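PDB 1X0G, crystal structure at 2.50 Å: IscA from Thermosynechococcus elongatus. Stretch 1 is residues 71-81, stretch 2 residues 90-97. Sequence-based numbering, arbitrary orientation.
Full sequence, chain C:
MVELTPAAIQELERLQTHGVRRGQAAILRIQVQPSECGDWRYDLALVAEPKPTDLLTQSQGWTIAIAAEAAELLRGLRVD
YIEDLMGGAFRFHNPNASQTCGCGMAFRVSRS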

# COMPACT_ATOMS: atom_id res chain seq x y z
N ALA C 71 -15.05 -8.46 -4.44
CA ALA C 71 -15.75 -9.25 -5.45
C ALA C 71 -14.94 -9.52 -6.72
O ALA C 71 -14.84 -10.69 -7.19
N GLU C 72 -14.41 -8.44 -7.29
CA GLU C 72 -13.70 -8.43 -8.55
C GLU C 72 -12.41 -9.24 -8.43
O GLU C 72 -11.98 -9.95 -9.36
N LEU C 73 -11.79 -9.14 -7.27
CA LEU C 73 -10.57 -9.86 -7.03
C LEU C 73 -10.79 -11.35 -6.72
O LEU C 73 -9.83 -12.12 -6.82
N LEU C 74 -12.02 -11.77 -6.40
CA LEU C 74 -12.24 -13.09 -5.78
C LEU C 74 -13.25 -13.93 -6.50
O LEU C 74 -13.34 -15.12 -6.18
N ARG C 75 -14.04 -13.34 -7.40
CA ARG C 75 -15.05 -14.08 -8.18
C ARG C 75 -14.48 -15.44 -8.64
O ARG C 75 -13.45 -15.48 -9.30
N GLY C 76 -15.12 -16.56 -8.26
CA GLY C 76 -14.64 -17.88 -8.72
C GLY C 76 -13.42 -18.47 -8.00
O GLY C 76 -12.90 -19.54 -8.37
N LEU C 77 -12.95 -17.81 -6.96
CA LEU C 77 -11.97 -18.44 -6.11
C LEU C 77 -12.48 -19.83 -5.70
O LEU C 77 -13.67 -20.05 -5.44
N ARG C 78 -11.53 -20.75 -5.67
CA ARG C 78 -11.71 -22.02 -5.04
C ARG C 78 -10.63 -22.13 -3.98
O ARG C 78 -9.44 -21.79 -4.20
N VAL C 79 -11.06 -22.64 -2.84
CA VAL C 79 -10.27 -22.69 -1.66
C VAL C 79 -10.22 -24.16 -1.32
O VAL C 79 -11.26 -24.83 -1.27
N ASP C 80 -9.01 -24.65 -1.05
CA ASP C 80 -8.78 -26.05 -0.71
C ASP C 80 -8.04 -26.03 0.64
O ASP C 80 -7.53 -24.98 1.07
N TYR C 81 -7.96 -27.17 1.31
CA TYR C 81 -7.10 -27.24 2.45
C TYR C 81 -6.17 -28.45 2.30
O TYR C 81 -6.67 -29.52 2.07
N PHE C 90 -4.67 -23.58 4.02
CA PHE C 90 -5.56 -23.31 2.89
C PHE C 90 -4.79 -23.04 1.66
O PHE C 90 -3.71 -22.51 1.75
N ARG C 91 -5.36 -23.43 0.52
CA ARG C 91 -4.78 -23.16 -0.79
C ARG C 91 -5.81 -22.44 -1.50
O ARG C 91 -6.97 -22.72 -1.31
N PHE C 92 -5.40 -21.58 -2.41
CA PHE C 92 -6.35 -20.80 -3.20
C PHE C 92 -6.09 -20.87 -4.66
O PHE C 92 -4.98 -20.73 -5.11
N HIS C 93 -7.13 -21.04 -5.42
CA HIS C 93 -6.93 -21.04 -6.82
C HIS C 93 -7.85 -19.92 -7.26
O HIS C 93 -9.08 -20.01 -7.10
N ASN C 94 -7.25 -18.86 -7.77
CA ASN C 94 -7.97 -17.65 -8.06
C ASN C 94 -7.81 -17.37 -9.53
O ASN C 94 -6.74 -17.02 -9.98
N PRO C 95 -8.89 -17.53 -10.28
CA PRO C 95 -8.96 -17.23 -11.71
C PRO C 95 -8.54 -15.80 -12.03
O PRO C 95 -8.07 -15.54 -13.12
N ASN C 96 -8.67 -14.90 -11.05
CA ASN C 96 -8.24 -13.52 -11.19
C ASN C 96 -6.76 -13.33 -10.97
O ASN C 96 -6.24 -12.28 -11.25
N ALA C 97 -6.06 -14.34 -10.51
CA ALA C 97 -4.70 -14.13 -10.11
C ALA C 97 -3.74 -14.19 -11.28
O ALA C 97 -3.78 -15.11 -12.09

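Side-chain packing between residues 71-81 and 90-97 of IscA. Strands 78-81 and 90-93 run antiparallel, held by two pairs of backbone hydrogen bonds: Arg 78 N to His 93 O (2.9 Å) and His 93 N to Arg 78 O (2.7 Å), then Asp 80 N to Arg 91 O (2.8 Å) and Arg 91 N to Asp 80 O (2.7 Å). The alternation of the strands sorts the side chains, with Val 79, Tyr 81, Phe 90 and Phe 92 on one face and Arg 78, Asp 80, Arg 91 and His 93 on the other.

The first face is largely apolar; the one hydroxyl, Tyr 81 OH, is hydrogen-bonded elsewhere in the structure. Phe 90 (chi1 m, chi2 98°) lies between two neighbours of the facing strand: its CD2 is 3.9 Å from Val 79 CG1 and 3.8 Å from Tyr 81 CD1. Tyr 81, with chi1 t, turns its ring edge toward the face of Phe 90; the centroids are 5.0 Å apart and the planes meet at 61°. Phe 92 has the same chi1 well as Phe 90 (m, chi2 90°), and Val 79 (t) reaches both rings, its CG2 lying 3.7 Å from Phe 92 CD2. Leu 77, before the strand, starts sideways, but its t,p rotamer brings its end nearer: Leu 77 CD2 lies at the edge of the Phe 92 ring, 4.0 Å from Phe 92 CD2, and CD1 is 3.6 Å from Asn 94 CB and nearly as close to Phe 92 as CD2 is.

On the polar face, Arg 78 (chi1 m, chi2 t, chi3 m) brings its end nearer to the neighbouring strand, placing NH2 over one face of the His 93 ring, 3.3 Å from His 93 CG. His 93 is also m (chi2 -84°), and the edge of its ring lies near Asp 80, with NE2 4.5 Å from Asp 80 CB. Asp 80 (t) and Arg 91 (m,m,t) meet near their roots, CB to CB at 3.9 Å; the Arg 91 guanidinium leads away, and Asp 80 OD1 is hydrogen-bonded elsewhere in the structure.

Beyond the strands, Asn 94 (t, chi2 -6°) joins the loop to the helix end: ND2 donates to Leu 73 O (3.0 Å), while OD1 accepts from Asn 96 N (2.9 Å) within its own turn. Asn 96 (m) points toward the residues around the helix end, but its amide is probably turned over in the model, leaving its polar partners open. Pro 95, C-gamma exo, sets CD 3.4 Å from Gly 76 O. Gly 76 has a positive phi of 78°, which favours glycine; an ideal CB there would sit a tight 3.5 Å from Pro 95 CG.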

# COMPACT_ATOMS: atom_id res chain seq x y z
CB ALA C 71 -17.08 -8.54 -5.83
CB GLU C 72 -13.34 -7.00 -8.91
CG GLU C 72 -13.87 -5.92 -7.89
CD GLU C 72 -14.15 -4.53 -8.57
OE1 GLU C 72 -13.50 -4.20 -9.61
OE2 GLU C 72 -15.02 -3.76 -8.09
CB LEU C 73 -9.77 -9.22 -5.93
CG LEU C 73 -9.40 -7.76 -6.14
CD1 LEU C 73 -8.80 -7.28 -4.78
CD2 LEU C 73 -8.36 -7.65 -7.15
CB LEU C 74 -12.69 -12.99 -4.32
CG LEU C 74 -11.77 -12.37 -3.27
CD1 LEU C 74 -12.40 -12.26 -1.91
CD2 LEU C 74 -10.36 -12.97 -3.14
CB ARG C 75 -15.47 -13.25 -9.38
CG ARG C 75 -16.70 -13.81 -10.17
CD ARG C 75 -17.51 -12.72 -10.92
NE ARG C 75 -17.77 -11.53 -10.06
CZ ARG C 75 -18.89 -11.32 -9.34
NH1 ARG C 75 -19.89 -12.21 -9.38
NH2 ARG C 75 -19.02 -10.23 -8.59
CB LEU C 77 -11.83 -17.62 -4.85
CG LEU C 77 -10.78 -18.06 -3.90
CD1 LEU C 77 -9.47 -17.70 -4.56
CD2 LEU C 77 -11.01 -17.26 -2.61
CB ARG C 78 -11.59 -23.18 -6.05
CG ARG C 78 -12.55 -23.06 -7.25
CD ARG C 78 -12.33 -24.19 -8.24
NE ARG C 78 -10.91 -24.41 -8.51
CZ ARG C 78 -10.14 -25.32 -7.89
NH1 ARG C 78 -10.64 -26.10 -6.93
NH2 ARG C 78 -8.85 -25.43 -8.22
CB VAL C 79 -11.00 -21.91 -0.49
CG1 VAL C 79 -10.34 -22.18 0.84
CG2 VAL C 79 -11.08 -20.41 -0.77
CB ASP C 80 -7.88 -26.56 -1.77
CG ASP C 80 -7.75 -28.05 -1.79
OD1 ASP C 80 -8.58 -28.82 -1.23
OD2 ASP C 80 -6.77 -28.48 -2.44
CB TYR C 81 -7.92 -27.35 3.71
CG TYR C 81 -7.08 -27.38 4.97
CD1 TYR C 81 -6.54 -26.21 5.51
CD2 TYR C 81 -6.85 -28.59 5.65
CE1 TYR C 81 -5.78 -26.24 6.72
CE2 TYR C 81 -6.07 -28.60 6.83
CZ TYR C 81 -5.56 -27.40 7.33
OH TYR C 81 -4.81 -27.44 8.46
CB PHE C 90 -6.46 -22.14 3.22
CG PHE C 90 -7.38 -22.45 4.32
CD1 PHE C 90 -7.08 -22.05 5.62
CD2 PHE C 90 -8.49 -23.28 4.08
CE1 PHE C 90 -7.91 -22.44 6.67
CE2 PHE C 90 -9.37 -23.62 5.12
CZ PHE C 90 -9.08 -23.22 6.40
CB ARG C 91 -4.57 -24.45 -1.61
CG ARG C 91 -3.30 -25.16 -1.39
CD ARG C 91 -2.03 -24.30 -1.65
NE ARG C 91 -0.88 -25.18 -1.40
CZ ARG C 91 -0.41 -25.46 -0.18
NH1 ARG C 91 -0.96 -24.87 0.89
NH2 ARG C 91 0.61 -26.33 -0.04
CB PHE C 92 -6.16 -19.37 -2.82
CG PHE C 92 -6.46 -19.12 -1.42
CD1 PHE C 92 -5.46 -19.21 -0.46
CD2 PHE C 92 -7.75 -18.84 -1.02
CE1 PHE C 92 -5.76 -18.96 0.89
CE2 PHE C 92 -8.04 -18.59 0.36
CZ PHE C 92 -7.06 -18.64 1.28
CB HIS C 93 -7.32 -22.40 -7.39
CG HIS C 93 -6.59 -23.54 -6.75
ND1 HIS C 93 -5.33 -23.93 -7.15
CD2 HIS C 93 -6.94 -24.38 -5.74
CE1 HIS C 93 -4.94 -24.95 -6.41
NE2 HIS C 93 -5.89 -25.24 -5.54
CB ASN C 94 -7.38 -16.55 -7.22
CG ASN C 94 -8.10 -15.23 -7.38
OD1 ASN C 94 -9.01 -15.09 -8.20
ND2 ASN C 94 -7.72 -14.24 -6.53
CB PRO C 95 -10.45 -17.40 -12.04
CG PRO C 95 -10.97 -18.34 -11.03
CD PRO C 95 -10.19 -17.99 -9.75
CB ASN C 96 -9.02 -12.68 -10.22
CG ASN C 96 -10.54 -12.88 -10.35
OD1 ASN C 96 -11.27 -13.21 -9.40
ND2 ASN C 96 -10.99 -12.73 -11.55
CB ALA C 97 -4.37 -15.14 -9.18